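Long-range contact in Cas13d (uncultured Ruminococcus sp, PDB 6IV9), which binds CRISPR RNA as a Cas13d effector and probably uses its two HEPN domains to mature that RNA and cleave target RNA: residues A[494-506]-A[558-570]. The protein carries 2 engineered substitutions. Sequence-based numbering, arbitrary orientation.
Sequences DLLYFSKMIYMLT and RITNELFIVKNIA. With nucleotides of chain B.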
loop_
_atom_site.group_PDB
_atom_site.type_symbol
_atom_site.label_atom_id
_atom_site.label_comp_id
_atom_site.label_asym_id
_atom_site.label_seq_id
_atom_site.Cartn_x
_atom_site.Cartn_y
_atom_site.Cartn_z
ATOM N N ASP A 494 6.382 -14.848 -19.290
ATOM C CA ASP A 494 7.570 -14.881 -18.403
ATOM C C ASP A 494 7.179 -14.810 -16.928
ATOM O O ASP A 494 8.058 -15.000 -16.111
ATOM C CB ASP A 494 8.502 -13.696 -18.645
ATOM C CG ASP A 494 9.145 -13.656 -20.016
ATOM O OD1 ASP A 494 9.276 -14.716 -20.626
ATOM O OD2 ASP A 494 9.516 -12.562 -20.446
ATOM N N LEU A 495 5.915 -14.538 -16.620
ATOM C CA LEU A 495 5.510 -14.334 -15.205
ATOM C C LEU A 495 4.667 -15.494 -14.671
ATOM O O LEU A 495 3.954 -16.092 -15.429
ATOM C CB LEU A 495 4.691 -13.044 -15.115
ATOM C CG LEU A 495 5.308 -11.792 -15.729
ATOM C CD1 LEU A 495 4.412 -10.585 -15.533
ATOM C CD2 LEU A 495 6.690 -11.526 -15.178
ATOM N N LEU A 496 4.754 -15.753 -13.373
ATOM C CA LEU A 496 3.900 -16.769 -12.714
ATOM C C LEU A 496 2.478 -16.214 -12.621
ATOM O O LEU A 496 2.318 -15.018 -12.632
ATOM C CB LEU A 496 4.426 -17.048 -11.307
ATOM C CG LEU A 496 5.835 -17.618 -11.243
ATOM C CD1 LEU A 496 6.271 -17.826 -9.809
ATOM C CD2 LEU A 496 5.920 -18.912 -12.017
ATOM N N TYR A 497 1.496 -17.095 -12.486
ATOM C CA TYR A 497 0.079 -16.683 -12.353
ATOM C C TYR A 497 -0.113 -15.885 -11.064
ATOM O O TYR A 497 -0.900 -14.966 -11.042
ATOM C CB TYR A 497 -0.867 -17.843 -12.642
ATOM C CG TYR A 497 -0.979 -18.052 -14.124
ATOM C CD1 TYR A 497 -1.671 -17.159 -14.908
ATOM C CD2 TYR A 497 -0.294 -19.065 -14.756
ATOM C CE1 TYR A 497 -1.741 -17.295 -16.281
ATOM C CE2 TYR A 497 -0.355 -19.225 -16.127
ATOM C CZ TYR A 497 -1.083 -18.339 -16.894
ATOM O OH TYR A 497 -1.131 -18.475 -18.239
ATOM N N PHE A 498 0.630 -16.237 -10.024
ATOM C CA PHE A 498 0.469 -15.494 -8.755
ATOM C C PHE A 498 0.836 -14.023 -8.986
ATOM O O PHE A 498 0.108 -13.177 -8.531
ATOM C CB PHE A 498 1.284 -16.127 -7.630
ATOM C CG PHE A 498 1.093 -15.418 -6.318
ATOM C CD1 PHE A 498 0.067 -15.769 -5.466
ATOM C CD2 PHE A 498 1.901 -14.357 -5.968
ATOM C CE1 PHE A 498 -0.124 -15.092 -4.278
ATOM C CE2 PHE A 498 1.714 -13.689 -4.774
ATOM C CZ PHE A 498 0.695 -14.054 -3.937
ATOM N N SER A 499 1.926 -13.770 -9.708
ATOM C CA SER A 499 2.395 -12.399 -10.025
ATOM C C SER A 499 1.348 -11.686 -10.879
ATOM O O SER A 499 1.061 -10.558 -10.618
ATOM C CB SER A 499 3.707 -12.447 -10.745
ATOM O OG SER A 499 4.650 -13.180 -10.013
ATOM N N LYS A 500 0.809 -12.382 -11.866
ATOM C CA LYS A 500 -0.224 -11.815 -12.763
ATOM C C LYS A 500 -1.488 -11.503 -11.953
ATOM O O LYS A 500 -2.167 -10.568 -12.273
ATOM C CB LYS A 500 -0.401 -12.711 -13.992
ATOM C CG LYS A 500 0.813 -12.749 -14.900
ATOM C CD LYS A 500 0.627 -13.555 -16.166
ATOM C CE LYS A 500 1.034 -15.001 -16.044
ATOM N NZ LYS A 500 1.373 -15.587 -17.356
ATOM N N MET A 501 -1.787 -12.329 -10.959
ATOM C CA MET A 501 -2.972 -12.102 -10.109
ATOM C C MET A 501 -2.773 -10.800 -9.336
ATOM O O MET A 501 -3.699 -10.049 -9.235
ATOM C CB MET A 501 -3.164 -13.244 -9.122
ATOM C CG MET A 501 -4.331 -13.051 -8.232
ATOM S SD MET A 501 -4.666 -14.516 -7.268
ATOM C CE MET A 501 -3.275 -14.539 -6.156
ATOM N N ILE A 502 -1.572 -10.582 -8.816
ATOM C CA ILE A 502 -1.269 -9.314 -8.095
ATOM C C ILE A 502 -1.389 -8.141 -9.070
ATOM O O ILE A 502 -1.970 -7.151 -8.711
ATOM C CB ILE A 502 0.099 -9.369 -7.397
ATOM C CG1 ILE A 502 0.147 -10.509 -6.382
ATOM C CG2 ILE A 502 0.422 -8.028 -6.777
ATOM C CD1 ILE A 502 -0.911 -10.456 -5.330
ATOM N N TYR A 503 -0.929 -8.306 -10.301
ATOM C CA TYR A 503 -1.052 -7.207 -11.283
ATOM C C TYR A 503 -2.533 -6.887 -11.498
ATOM O O TYR A 503 -2.885 -5.754 -11.586
ATOM C CB TYR A 503 -0.416 -7.537 -12.631
ATOM C CG TYR A 503 -0.722 -6.479 -13.651
ATOM C CD1 TYR A 503 -0.046 -5.279 -13.645
ATOM C CD2 TYR A 503 -1.745 -6.627 -14.562
ATOM C CE1 TYR A 503 -0.342 -4.270 -14.535
ATOM C CE2 TYR A 503 -2.058 -5.628 -15.464
ATOM C CZ TYR A 503 -1.360 -4.441 -15.445
ATOM O OH TYR A 503 -1.654 -3.435 -16.300
ATOM N N MET A 504 -3.371 -7.912 -11.546
ATOM C CA MET A 504 -4.824 -7.740 -11.773
ATOM C C MET A 504 -5.426 -6.899 -10.639
ATOM O O MET A 504 -6.143 -5.995 -10.924
ATOM C CB MET A 504 -5.517 -9.102 -11.833
ATOM C CG MET A 504 -6.998 -9.012 -12.045
ATOM S SD MET A 504 -7.926 -8.802 -10.528
ATOM C CE MET A 504 -7.712 -10.424 -9.815
ATOM N N LEU A 505 -4.994 -7.130 -9.406
ATOM C CA LEU A 505 -5.485 -6.413 -8.204
ATOM C C LEU A 505 -5.216 -4.913 -8.336
ATOM O O LEU A 505 -6.000 -4.145 -7.877
ATOM C CB LEU A 505 -4.710 -6.934 -7.000
ATOM C CG LEU A 505 -5.444 -7.870 -6.050
ATOM C CD1 LEU A 505 -6.616 -8.575 -6.686
ATOM C CD2 LEU A 505 -4.485 -8.832 -5.388
ATOM N N THR A 506 -4.133 -4.541 -9.014
ATOM C CA THR A 506 -3.712 -3.119 -9.137
ATOM C C THR A 506 -4.720 -2.272 -9.910
ATOM O O THR A 506 -4.703 -1.079 -9.760
ATOM C CB THR A 506 -2.277 -2.953 -9.633
ATOM O OG1 THR A 506 -2.257 -3.243 -11.018
ATOM C CG2 THR A 506 -1.291 -3.790 -8.855
ATOM N N ARG A 558 11.921 -15.815 -7.643
ATOM C CA ARG A 558 11.267 -15.435 -8.907
ATOM C C ARG A 558 10.102 -14.490 -8.595
ATOM O O ARG A 558 9.980 -13.491 -9.253
ATOM C CB ARG A 558 10.745 -16.706 -9.567
ATOM C CG ARG A 558 10.048 -16.449 -10.882
ATOM C CD ARG A 558 9.767 -17.709 -11.648
ATOM N NE ARG A 558 9.218 -17.317 -12.917
ATOM C CZ ARG A 558 8.777 -18.158 -13.816
ATOM N NH1 ARG A 558 9.038 -19.442 -13.689
ATOM N NH2 ARG A 558 8.076 -17.721 -14.834
ATOM N N ILE A 559 9.307 -14.804 -7.579
ATOM C CA ILE A 559 8.149 -13.929 -7.245
ATOM C C ILE A 559 8.647 -12.535 -6.841
ATOM O O ILE A 559 8.094 -11.570 -7.309
ATOM C CB ILE A 559 7.271 -14.569 -6.163
ATOM C CG1 ILE A 559 6.653 -15.881 -6.646
ATOM C CG2 ILE A 559 6.223 -13.599 -5.683
ATOM C CD1 ILE A 559 6.108 -16.745 -5.549
ATOM N N THR A 560 9.713 -12.463 -6.061
ATOM C CA THR A 560 10.224 -11.139 -5.644
ATOM C C THR A 560 10.605 -10.333 -6.888
ATOM O O THR A 560 10.250 -9.181 -6.960
ATOM C CB THR A 560 11.489 -11.301 -4.797
ATOM O OG1 THR A 560 11.193 -12.076 -3.647
ATOM C CG2 THR A 560 12.066 -9.988 -4.341
ATOM N N ASN A 561 11.299 -10.952 -7.832
ATOM C CA ASN A 561 11.729 -10.256 -9.069
ATOM C C ASN A 561 10.528 -9.843 -9.923
ATOM O O ASN A 561 10.510 -8.743 -10.404
ATOM C CB ASN A 561 12.683 -11.130 -9.874
ATOM C CG ASN A 561 13.963 -11.443 -9.135
ATOM O OD1 ASN A 561 14.356 -10.726 -8.241
ATOM N ND2 ASN A 561 14.621 -12.517 -9.513
ATOM N N GLU A 562 9.571 -10.738 -10.113
ATOM C CA GLU A 562 8.369 -10.456 -10.936
ATOM C C GLU A 562 7.506 -9.357 -10.313
ATOM O O GLU A 562 7.014 -8.511 -11.016
ATOM C CB GLU A 562 7.568 -11.735 -11.107
ATOM C CG GLU A 562 8.379 -12.802 -11.777
ATOM C CD GLU A 562 7.606 -14.022 -12.214
ATOM O OE1 GLU A 562 6.490 -14.205 -11.759
ATOM O OE2 GLU A 562 8.149 -14.765 -13.018
ATOM N N LEU A 563 7.346 -9.401 -9.003
ATOM C CA LEU A 563 6.521 -8.405 -8.285
ATOM C C LEU A 563 7.156 -7.023 -8.457
ATOM O O LEU A 563 6.451 -6.061 -8.532
ATOM C CB LEU A 563 6.427 -8.835 -6.828
ATOM C CG LEU A 563 5.094 -9.407 -6.372
ATOM C CD1 LEU A 563 4.235 -9.957 -7.472
ATOM C CD2 LEU A 563 5.227 -10.356 -5.220
ATOM N N PHE A 564 8.477 -6.956 -8.502
ATOM C CA PHE A 564 9.151 -5.652 -8.692
ATOM C C PHE A 564 8.738 -5.079 -10.053
ATOM O O PHE A 564 8.466 -3.906 -10.161
ATOM C CB PHE A 564 10.656 -5.850 -8.551
ATOM C CG PHE A 564 11.472 -4.596 -8.412
ATOM C CD1 PHE A 564 11.654 -4.001 -7.185
ATOM C CD2 PHE A 564 12.099 -4.041 -9.507
ATOM C CE1 PHE A 564 12.428 -2.864 -7.062
ATOM C CE2 PHE A 564 12.873 -2.902 -9.387
ATOM C CZ PHE A 564 13.035 -2.319 -8.166
ATOM N N ILE A 565 8.708 -5.931 -11.068
ATOM C CA ILE A 565 8.276 -5.525 -12.433
ATOM C C ILE A 565 6.792 -5.144 -12.419
ATOM O O ILE A 565 6.442 -4.165 -13.005
ATOM C CB ILE A 565 8.599 -6.620 -13.457
ATOM C CG1 ILE A 565 10.109 -6.774 -13.611
ATOM C CG2 ILE A 565 7.936 -6.326 -14.782
ATOM C CD1 ILE A 565 10.515 -8.117 -14.110
ATOM N N VAL A 566 5.975 -5.890 -11.693
ATOM C CA VAL A 566 4.524 -5.581 -11.604
ATOM C C VAL A 566 4.359 -4.181 -11.015
ATOM O O VAL A 566 3.604 -3.431 -11.556
ATOM C CB VAL A 566 3.798 -6.631 -10.753
ATOM C CG1 VAL A 566 2.437 -6.158 -10.300
ATOM C CG2 VAL A 566 3.691 -7.940 -11.498
ATOM N N LYS A 567 5.131 -3.843 -9.991
ATOM C CA LYS A 567 5.031 -2.495 -9.397
ATOM C C LYS A 567 5.371 -1.455 -10.469
ATOM O O LYS A 567 4.676 -0.475 -10.563
ATOM C CB LYS A 567 6.007 -2.395 -8.226
ATOM C CG LYS A 567 6.239 -1.015 -7.646
ATOM C CD LYS A 567 7.135 -1.016 -6.436
ATOM C CE LYS A 567 7.419 0.369 -5.908
ATOM N NZ LYS A 567 8.208 1.178 -6.855
ATOM N N ASN A 568 6.406 -1.701 -11.263
ATOM C CA ASN A 568 6.809 -0.722 -12.299
ATOM C C ASN A 568 5.702 -0.539 -13.348
ATOM O O ASN A 568 5.354 0.569 -13.638
ATOM C CB ASN A 568 8.111 -1.150 -12.983
ATOM C CG ASN A 568 9.287 -1.289 -12.037
ATOM O OD1 ASN A 568 9.359 -0.624 -11.030
ATOM N ND2 ASN A 568 10.219 -2.155 -12.365
ATOM N N ILE A 569 5.206 -1.621 -13.919
ATOM C CA ILE A 569 4.165 -1.529 -14.982
ATOM C C ILE A 569 2.803 -1.097 -14.433
ATOM O O ILE A 569 2.106 -0.426 -15.132
ATOM C CB ILE A 569 4.120 -2.784 -15.862
ATOM C CG1 ILE A 569 3.554 -3.985 -15.114
ATOM C CG2 ILE A 569 5.496 -3.055 -16.432
ATOM C CD1 ILE A 569 3.431 -5.208 -15.946
ATOM N N ALA A 570 2.444 -1.538 -13.234
ATOM C CA ALA A 570 1.157 -1.135 -12.626
ATOM C C ALA A 570 1.138 0.370 -12.330
ATOM O O ALA A 570 0.077 0.931 -12.291
ATOM C CB ALA A 570 0.853 -1.949 -11.403
ATOM P P U B 34 10.133 3.433 -4.892
ATOM O OP1 U B 34 9.449 3.582 -6.205
ATOM O OP2 U B 34 10.925 4.505 -4.329
ATOM O "O5'" U B 34 9.047 3.028 -3.834
ATOM C "C5'" U B 34 8.379 4.008 -3.026
ATOM C "C4'" U B 34 7.548 3.304 -1.992
ATOM O "O4'" U B 34 8.355 2.563 -1.052
ATOM C "C3'" U B 34 6.698 4.211 -1.113
ATOM O "O3'" U B 34 5.534 4.548 -1.881
ATOM C "C2'" U B 34 6.404 3.282 0.055
ATOM O "O2'" U B 34 5.369 2.374 -0.296
ATOM C "C1'" U B 34 7.762 2.600 0.224
ATOM N N1 U B 34 8.677 3.332 1.119
ATOM C C2 U B 34 8.362 3.267 2.456
ATOM O O2 U B 34 7.388 2.669 2.872
ATOM N N3 U B 34 9.207 3.946 3.277
ATOM C C4 U B 34 10.316 4.669 2.915
ATOM O O4 U B 34 11.007 5.160 3.789
ATOM C C5 U B 34 10.602 4.670 1.515
ATOM C C6 U B 34 9.769 4.036 0.678
ATOM P P C B 33 15.345 3.889 -3.004
ATOM O OP1 C B 33 15.649 4.492 -4.320
ATOM O OP2 C B 33 15.021 4.701 -1.807
ATOM O "O5'" C B 33 14.106 2.901 -3.178
ATOM C "C5'" C B 33 14.076 1.933 -4.239
ATOM C "C4'" C B 33 12.929 0.998 -4.092
ATOM O "O4'" C B 33 13.166 0.124 -2.962
ATOM C "C3'" C B 33 11.583 1.627 -3.772
ATOM O "O3'" C B 33 10.959 2.106 -4.947
ATOM C "C2'" C B 33 10.842 0.451 -3.182
ATOM O "O2'" C B 33 10.456 -0.508 -4.151
ATOM C "C1'" C B 33 11.936 -0.153 -2.311
ATOM N N1 C B 33 11.942 0.414 -0.942
ATOM C C2 C B 33 11.035 -0.122 -0.026
ATOM O O2 C B 33 10.238 -0.991 -0.414
ATOM N N3 C B 33 11.022 0.350 1.237
ATOM C C4 C B 33 11.841 1.343 1.591
ATOM N N4 C B 33 11.829 1.739 2.857
ATOM C C5 C B 33 12.802 1.883 0.690
ATOM C C6 C B 33 12.831 1.376 -0.550
#
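Glu562 reaches across from helix 558-570 to Leu496 and Ser499 at the start of helix 497-505. Its chain is extended beyond CG, and its carboxylate meets the turn that leads into the helix. OE1 takes two hydrogen bonds. Leu496 N, at the N-cap residue, gives a nearly straight one of 2.8 Å (174°) on the syn side. Ser499 OG donates to OE1 at 2.7 Å, on the anti lone pair of that Glu562 oxygen. The N-terminal end of helix 497-505 probably favours the negative charge here. OE2 is met from above the carboxylate plane by Arg558 NE, at 2.8 Å, in a salt bridge one helical turn back. A glutamine here has no charge, and would probably leave Arg558 without its salt-bridge mate and its guanidinium freer to turn.

In Arg558, CG is anti to the backbone N (chi1 180°) and the chain is extended to NE, which carries the guanidinium out to the loop before helix 497-505. Its NH2 hydrogen-bonds Asp494 O at 3.0 Å, approaching from above the carbonyl plane. Leu496 CD2 sits over the centre of one guanidinium face, 3.5 Å from Arg558 CZ. The other methyl, Leu496 CD1, packs on Ile559 CG1.

Further along, the contact is apolar. Val566 CG1 lies at the edge of the Tyr503 ring, near its plane, while CG2 of the same valine faces Ser499 O. Ile569 crosses the Tyr503 side chain at about a right angle, its CG1 3.9 Å from Tyr503 CE1. Ala570 CB fits against Thr506 OG1, which itself donates a hydrogen bond to Tyr503 O.

Helices 497-505 and 558-570 run roughly parallel, their axes 9.6 Å apart at closest approach and crossing at -26°. On the far side of helix 558-570, Lys567 NZ hydrogen-bonds U34 OP1 of chain B, the RNA. Helix 511-535 packs on Ile559 and Leu563, and helices 312-330 and 267-291 cover Met504.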